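Local coordinates for protein shikimate kinase (Bacteroides thetaiotaomicron, PDB 3VAA) that probably catalyses the magnesium-dependent transfer of phosphate from ATP to the 3-hydroxyl of shikimate, a step on the way to chorismate, at residues V51-F64 with M87-T101. Residues are numbered along the deposited sequence; the frame is centred on the assembly and turned at random.
Sequences VPFIDLDWYIEERF and MLHEVAEFENVVIST
Val91 presses CG1 squarely onto one face of the Tyr59 ring, 3.5 Å from its centroid and 9° off the ring normal, a CH-pi contact in the tightly packed part of the interface. With CG anti to the backbone N (chi1 -176°), the tyrosine reaches across toward helix 68-91. Beside it Met87, bent at chi2 and chi3, fits as a knob among Tyr59, Ile60, Arg63 and Phe64. Met87 SD lies 3.8 Å from Tyr59 CE2, an oblique Met-aromatic contact. Leu56 meets the same helix, CD1 against Met87 CB and CD2 against Leu88 CB.

The packing joins the two helices of the connection in a beta-alpha-beta crossover of the P-loop kinase fold: parallel strands 53-55 and 97-100 pair through four nearly straight backbone bonds, among them Leu56 N to Ser100 O at 2.8 Å. Asp55 then N-caps helix 56-64, which carries Asp57, a predicted substrate-binding residue, while Ser100 abuts Lys38 of the P-loop.

Toward solvent the contact turns polar. Arg63 grips the Glu90 carboxylate side-on, NE to OE1 at 3.1 Å and NH2 to OE2 at 2.7 Å, both on the syn side. Tyr59 OH also donates to Glu90 OE1 (2.6 Å), its ring 80° from the carboxylate plane, and the three bonds together should restrain the carboxylate's rotation. Near the start of the strand pair, exposed Pro52 adds little more than its CD, 3.3 Å from Asn96 O.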
loop_
_atom_site.group_PDB
_atom_site.type_symbol
_atom_site.label_atom_id
_atom_site.label_comp_id
_atom_site.label_asym_id
_atom_site.label_seq_id
_atom_site.Cartn_x
_atom_site.Cartn_y
_atom_site.Cartn_z
ATOM N N VAL A 51 -14.660 -10.424 1.053
ATOM C CA VAL A 51 -13.519 -11.081 1.702
ATOM C C VAL A 51 -12.955 -10.076 2.705
ATOM O O VAL A 51 -13.206 -8.869 2.581
ATOM C CB VAL A 51 -12.427 -11.500 0.704
ATOM C CG1 VAL A 51 -12.964 -12.495 -0.317
ATOM C CG2 VAL A 51 -11.838 -10.285 0.014
ATOM N N PRO A 52 -12.215 -10.555 3.714
ATOM C CA PRO A 52 -11.657 -9.610 4.673
ATOM C C PRO A 52 -10.513 -8.791 4.102
ATOM O O PRO A 52 -9.863 -9.216 3.156
ATOM C CB PRO A 52 -11.136 -10.512 5.804
ATOM C CG PRO A 52 -11.085 -11.873 5.250
ATOM C CD PRO A 52 -12.100 -11.948 4.172
ATOM N N PHE A 53 -10.287 -7.620 4.689
ATOM C CA PHE A 53 -9.177 -6.741 4.315
ATOM C C PHE A 53 -8.163 -6.765 5.445
ATOM O O PHE A 53 -8.532 -6.639 6.622
ATOM C CB PHE A 53 -9.671 -5.308 4.122
ATOM C CG PHE A 53 -8.576 -4.297 4.013
ATOM C CD1 PHE A 53 -7.913 -4.106 2.812
ATOM C CD2 PHE A 53 -8.226 -3.508 5.102
ATOM C CE1 PHE A 53 -6.911 -3.174 2.706
ATOM C CE2 PHE A 53 -7.202 -2.570 5.001
ATOM C CZ PHE A 53 -6.563 -2.392 3.805
ATOM N N ILE A 54 -6.899 -6.967 5.089
ATOM C CA ILE A 54 -5.803 -6.989 6.052
ATOM C C ILE A 54 -4.739 -5.939 5.683
ATOM O O ILE A 54 -4.205 -5.958 4.580
ATOM C CB ILE A 54 -5.129 -8.388 6.095
ATOM C CG1 ILE A 54 -6.148 -9.451 6.519
ATOM C CG2 ILE A 54 -3.917 -8.390 7.065
ATOM C CD1 ILE A 54 -5.573 -10.841 6.586
ATOM N N ASP A 55 -4.445 -5.033 6.610
ATOM C CA ASP A 55 -3.367 -4.045 6.450
ATOM C C ASP A 55 -2.137 -4.688 7.114
ATOM O O ASP A 55 -2.163 -5.020 8.291
ATOM C CB ASP A 55 -3.754 -2.748 7.149
ATOM C CG ASP A 55 -2.663 -1.690 7.142
ATOM O OD1 ASP A 55 -1.500 -1.980 6.842
ATOM O OD2 ASP A 55 -2.988 -0.533 7.461
ATOM N N LEU A 56 -1.078 -4.905 6.355
ATOM C CA LEU A 56 0.114 -5.562 6.909
ATOM C C LEU A 56 0.677 -4.870 8.146
ATOM O O LEU A 56 1.105 -5.541 9.081
ATOM C CB LEU A 56 1.198 -5.709 5.841
ATOM C CG LEU A 56 2.459 -6.510 6.221
ATOM C CD1 LEU A 56 2.100 -7.859 6.786
ATOM C CD2 LEU A 56 3.375 -6.642 4.981
ATOM N N ASP A 57 0.686 -3.541 8.162
ATOM C CA ASP A 57 1.162 -2.822 9.352
ATOM C C ASP A 57 0.338 -3.157 10.579
ATOM O O ASP A 57 0.890 -3.291 11.692
ATOM C CB ASP A 57 1.174 -1.324 9.127
ATOM C CG ASP A 57 2.308 -0.866 8.234
ATOM O OD1 ASP A 57 3.202 -1.674 7.894
ATOM O OD2 ASP A 57 2.317 0.341 7.898
ATOM N N TRP A 58 -0.978 -3.276 10.400
ATOM C CA TRP A 58 -1.855 -3.663 11.517
ATOM C C TRP A 58 -1.501 -5.074 11.965
ATOM O O TRP A 58 -1.411 -5.357 13.170
ATOM C CB TRP A 58 -3.338 -3.573 11.112
ATOM C CG TRP A 58 -4.303 -4.186 12.096
ATOM C CD1 TRP A 58 -4.869 -3.576 13.173
ATOM C CD2 TRP A 58 -4.812 -5.533 12.082
ATOM N NE1 TRP A 58 -5.693 -4.459 13.841
ATOM C CE2 TRP A 58 -5.677 -5.664 13.190
ATOM C CE3 TRP A 58 -4.614 -6.639 11.241
ATOM C CZ2 TRP A 58 -6.354 -6.857 13.480
ATOM C CZ3 TRP A 58 -5.279 -7.829 11.531
ATOM C CH2 TRP A 58 -6.144 -7.924 12.646
ATOM N N TYR A 59 -1.289 -5.962 10.990
ATOM C CA TYR A 59 -0.961 -7.360 11.297
ATOM C C TYR A 59 0.340 -7.453 12.117
ATOM O O TYR A 59 0.439 -8.196 13.111
ATOM C CB TYR A 59 -0.883 -8.162 10.002
ATOM C CG TYR A 59 -0.654 -9.622 10.212
ATOM C CD1 TYR A 59 -1.716 -10.479 10.446
ATOM C CD2 TYR A 59 0.633 -10.162 10.188
ATOM C CE1 TYR A 59 -1.507 -11.830 10.653
ATOM C CE2 TYR A 59 0.843 -11.504 10.378
ATOM C CZ TYR A 59 -0.234 -12.338 10.624
ATOM O OH TYR A 59 -0.046 -13.695 10.827
ATOM N N ILE A 60 1.323 -6.673 11.706
ATOM C CA ILE A 60 2.614 -6.587 12.397
ATOM C C ILE A 60 2.412 -6.151 13.863
ATOM O O ILE A 60 2.948 -6.772 14.776
ATOM C CB ILE A 60 3.536 -5.595 11.674
ATOM C CG1 ILE A 60 4.087 -6.213 10.377
ATOM C CG2 ILE A 60 4.683 -5.159 12.609
ATOM C CD1 ILE A 60 4.757 -5.176 9.402
ATOM N N GLU A 61 1.609 -5.110 14.078
ATOM C CA GLU A 61 1.373 -4.615 15.442
ATOM C C GLU A 61 0.662 -5.639 16.309
ATOM O O GLU A 61 0.947 -5.741 17.522
ATOM C CB GLU A 61 0.611 -3.284 15.424
ATOM C CG GLU A 61 1.348 -2.190 14.661
ATOM C CD GLU A 61 0.779 -0.788 14.873
ATOM O OE1 GLU A 61 -0.234 -0.634 15.604
ATOM O OE2 GLU A 61 1.386 0.171 14.340
ATOM N N GLU A 62 -0.278 -6.376 15.711
ATOM C CA GLU A 62 -0.986 -7.450 16.437
ATOM C C GLU A 62 -0.032 -8.574 16.870
ATOM O O GLU A 62 -0.150 -9.121 17.959
ATOM C CB GLU A 62 -2.086 -8.064 15.571
ATOM C CG GLU A 62 -3.289 -7.191 15.349
ATOM C CD GLU A 62 -4.119 -6.973 16.598
ATOM O OE1 GLU A 62 -4.760 -5.909 16.697
ATOM O OE2 GLU A 62 -4.134 -7.848 17.488
ATOM N N ARG A 63 0.904 -8.929 16.003
ATOM C CA ARG A 63 1.833 -10.020 16.299
ATOM C C ARG A 63 2.888 -9.680 17.328
ATOM O O ARG A 63 3.238 -10.514 18.171
ATOM C CB ARG A 63 2.499 -10.508 15.008
ATOM C CG ARG A 63 1.548 -11.340 14.161
ATOM C CD ARG A 63 1.420 -12.780 14.624
ATOM N NE ARG A 63 2.491 -13.621 14.066
ATOM C CZ ARG A 63 3.630 -13.926 14.676
ATOM N NH1 ARG A 63 3.873 -13.524 15.917
ATOM N NH2 ARG A 63 4.519 -14.673 14.045
ATOM N N PHE A 64 3.374 -8.448 17.311
ATOM C CA PHE A 64 4.454 -8.074 18.208
ATOM C C PHE A 64 4.016 -7.284 19.432
ATOM O O PHE A 64 4.819 -7.073 20.333
ATOM C CB PHE A 64 5.528 -7.326 17.412
ATOM C CG PHE A 64 6.260 -8.213 16.445
ATOM C CD1 PHE A 64 7.411 -8.871 16.834
ATOM C CD2 PHE A 64 5.764 -8.434 15.173
ATOM C CE1 PHE A 64 8.075 -9.704 15.966
ATOM C CE2 PHE A 64 6.420 -9.263 14.301
ATOM C CZ PHE A 64 7.576 -9.898 14.692
ATOM N N MET A 87 6.336 -11.207 8.164
ATOM C CA MET A 87 4.907 -11.102 8.316
ATOM C C MET A 87 4.199 -11.143 6.943
ATOM O O MET A 87 3.095 -11.701 6.826
ATOM C CB MET A 87 4.534 -9.856 9.119
ATOM C CG MET A 87 4.952 -9.906 10.599
ATOM S SD MET A 87 4.450 -11.400 11.475
ATOM C CE MET A 87 5.894 -12.491 11.263
ATOM N N LEU A 88 4.822 -10.581 5.923
ATOM C CA LEU A 88 4.320 -10.688 4.545
ATOM C C LEU A 88 4.186 -12.176 4.188
ATOM O O LEU A 88 3.174 -12.597 3.619
ATOM C CB LEU A 88 5.256 -10.003 3.561
ATOM C CG LEU A 88 4.911 -10.123 2.071
ATOM C CD1 LEU A 88 3.507 -9.554 1.799
ATOM C CD2 LEU A 88 5.974 -9.406 1.206
ATOM N N HIS A 89 5.193 -12.987 4.538
ATOM C CA HIS A 89 5.123 -14.416 4.260
ATOM C C HIS A 89 3.999 -15.112 5.016
ATOM O O HIS A 89 3.416 -16.063 4.509
ATOM C CB HIS A 89 6.498 -15.076 4.453
ATOM C CG HIS A 89 7.445 -14.767 3.343
ATOM N ND1 HIS A 89 7.995 -15.744 2.545
ATOM C CD2 HIS A 89 7.850 -13.584 2.820
ATOM C CE1 HIS A 89 8.753 -15.181 1.622
ATOM N NE2 HIS A 89 8.684 -13.870 1.763
ATOM N N GLU A 90 3.695 -14.650 6.218
ATOM C CA GLU A 90 2.586 -15.212 6.969
ATOM C C GLU A 90 1.236 -14.882 6.328
ATOM O O GLU A 90 0.400 -15.773 6.145
ATOM C CB GLU A 90 2.592 -14.730 8.419
ATOM C CG GLU A 90 3.696 -15.303 9.258
ATOM C CD GLU A 90 3.445 -15.135 10.748
ATOM O OE1 GLU A 90 2.401 -14.561 11.122
ATOM O OE2 GLU A 90 4.283 -15.570 11.559
ATOM N N VAL A 91 1.023 -13.603 5.986
ATOM C CA VAL A 91 -0.290 -13.205 5.438
ATOM C C VAL A 91 -0.475 -13.770 4.043
ATOM O O VAL A 91 -1.601 -13.974 3.594
ATOM C CB VAL A 91 -0.525 -11.661 5.471
ATOM C CG1 VAL A 91 -0.439 -11.141 6.927
ATOM C CG2 VAL A 91 0.443 -10.912 4.589
ATOM N N ALA A 92 0.618 -14.034 3.351
ATOM C CA ALA A 92 0.550 -14.592 2.001
ATOM C C ALA A 92 -0.035 -16.021 1.978
ATOM O O ALA A 92 -0.366 -16.535 0.909
ATOM C CB ALA A 92 1.919 -14.554 1.354
ATOM N N GLU A 93 -0.147 -16.652 3.144
ATOM C CA GLU A 93 -0.729 -17.985 3.229
ATOM C C GLU A 93 -2.247 -17.932 3.398
ATOM O O GLU A 93 -2.914 -18.936 3.199
ATOM C CB GLU A 93 -0.073 -18.808 4.342
ATOM C CG GLU A 93 1.423 -18.961 4.158
ATOM C CD GLU A 93 2.066 -19.899 5.171
ATOM O OE1 GLU A 93 1.361 -20.765 5.720
ATOM O OE2 GLU A 93 3.288 -19.773 5.407
ATOM N N PHE A 94 -2.791 -16.769 3.768
ATOM C CA PHE A 94 -4.247 -16.613 3.889
ATOM C C PHE A 94 -4.934 -16.709 2.519
ATOM O O PHE A 94 -4.378 -16.275 1.507
ATOM C CB PHE A 94 -4.641 -15.281 4.539
ATOM C CG PHE A 94 -3.990 -15.016 5.873
ATOM C CD1 PHE A 94 -3.562 -16.054 6.691
ATOM C CD2 PHE A 94 -3.883 -13.717 6.339
ATOM C CE1 PHE A 94 -2.980 -15.792 7.930
ATOM C CE2 PHE A 94 -3.323 -13.449 7.586
ATOM C CZ PHE A 94 -2.867 -14.486 8.377
ATOM N N GLU A 95 -6.140 -17.268 2.510
ATOM C CA GLU A 95 -6.940 -17.416 1.292
ATOM C C GLU A 95 -8.180 -16.529 1.378
ATOM O O GLU A 95 -8.757 -16.374 2.465
ATOM C CB GLU A 95 -7.340 -18.894 1.101
ATOM C CG GLU A 95 -6.153 -19.819 0.894
ATOM C CD GLU A 95 -6.553 -21.270 0.626
ATOM O OE1 GLU A 95 -7.720 -21.641 0.884
ATOM O OE2 GLU A 95 -5.684 -22.042 0.168
ATOM N N ASN A 96 -8.586 -15.956 0.236
ATOM C CA ASN A 96 -9.765 -15.077 0.146
ATOM C C ASN A 96 -9.574 -13.854 1.009
ATOM O O ASN A 96 -10.218 -13.690 2.044
ATOM C CB ASN A 96 -11.031 -15.840 0.500
ATOM C CG ASN A 96 -11.313 -16.925 -0.481
ATOM O OD1 ASN A 96 -11.205 -16.712 -1.683
ATOM N ND2 ASN A 96 -11.666 -18.108 0.015
ATOM N N VAL A 97 -8.675 -12.990 0.550
ATOM C CA VAL A 97 -8.296 -11.820 1.301
ATOM C C VAL A 97 -7.717 -10.746 0.389
ATOM O O VAL A 97 -7.216 -11.038 -0.697
ATOM C CB VAL A 97 -7.231 -12.227 2.379
ATOM C CG1 VAL A 97 -5.942 -12.758 1.723
ATOM C CG2 VAL A 97 -6.908 -11.092 3.275
ATOM N N VAL A 98 -7.843 -9.499 0.825
ATOM C CA VAL A 98 -7.209 -8.364 0.171
ATOM C C VAL A 98 -6.219 -7.857 1.197
ATOM O O VAL A 98 -6.594 -7.598 2.348
ATOM C CB VAL A 98 -8.196 -7.234 -0.190
ATOM C CG1 VAL A 98 -7.412 -6.031 -0.744
ATOM C CG2 VAL A 98 -9.212 -7.746 -1.188
ATOM N N ILE A 99 -4.963 -7.725 0.779
ATOM C CA ILE A 99 -3.869 -7.349 1.648
ATOM C C ILE A 99 -3.190 -6.060 1.211
ATOM O O ILE A 99 -2.713 -5.950 0.103
ATOM C CB ILE A 99 -2.785 -8.455 1.680
ATOM C CG1 ILE A 99 -3.390 -9.769 2.175
ATOM C CG2 ILE A 99 -1.601 -7.988 2.551
ATOM C CD1 ILE A 99 -2.542 -11.006 1.971
ATOM N N SER A 100 -3.166 -5.082 2.099
ATOM C CA SER A 100 -2.474 -3.832 1.845
ATOM C C SER A 100 -1.079 -3.895 2.489
ATOM O O SER A 100 -0.912 -4.431 3.593
ATOM C CB SER A 100 -3.246 -2.663 2.411
ATOM O OG SER A 100 -2.495 -1.490 2.227
ATOM N N THR A 101 -0.084 -3.375 1.785
ATOM C CA THR A 101 1.291 -3.394 2.259
ATOM C C THR A 101 1.786 -1.962 2.512
ATOM O O THR A 101 1.268 -1.011 1.945
ATOM C CB THR A 101 2.227 -4.122 1.249
ATOM O OG1 THR A 101 2.206 -3.430 -0.002
ATOM C CG2 THR A 101 1.760 -5.537 1.030
#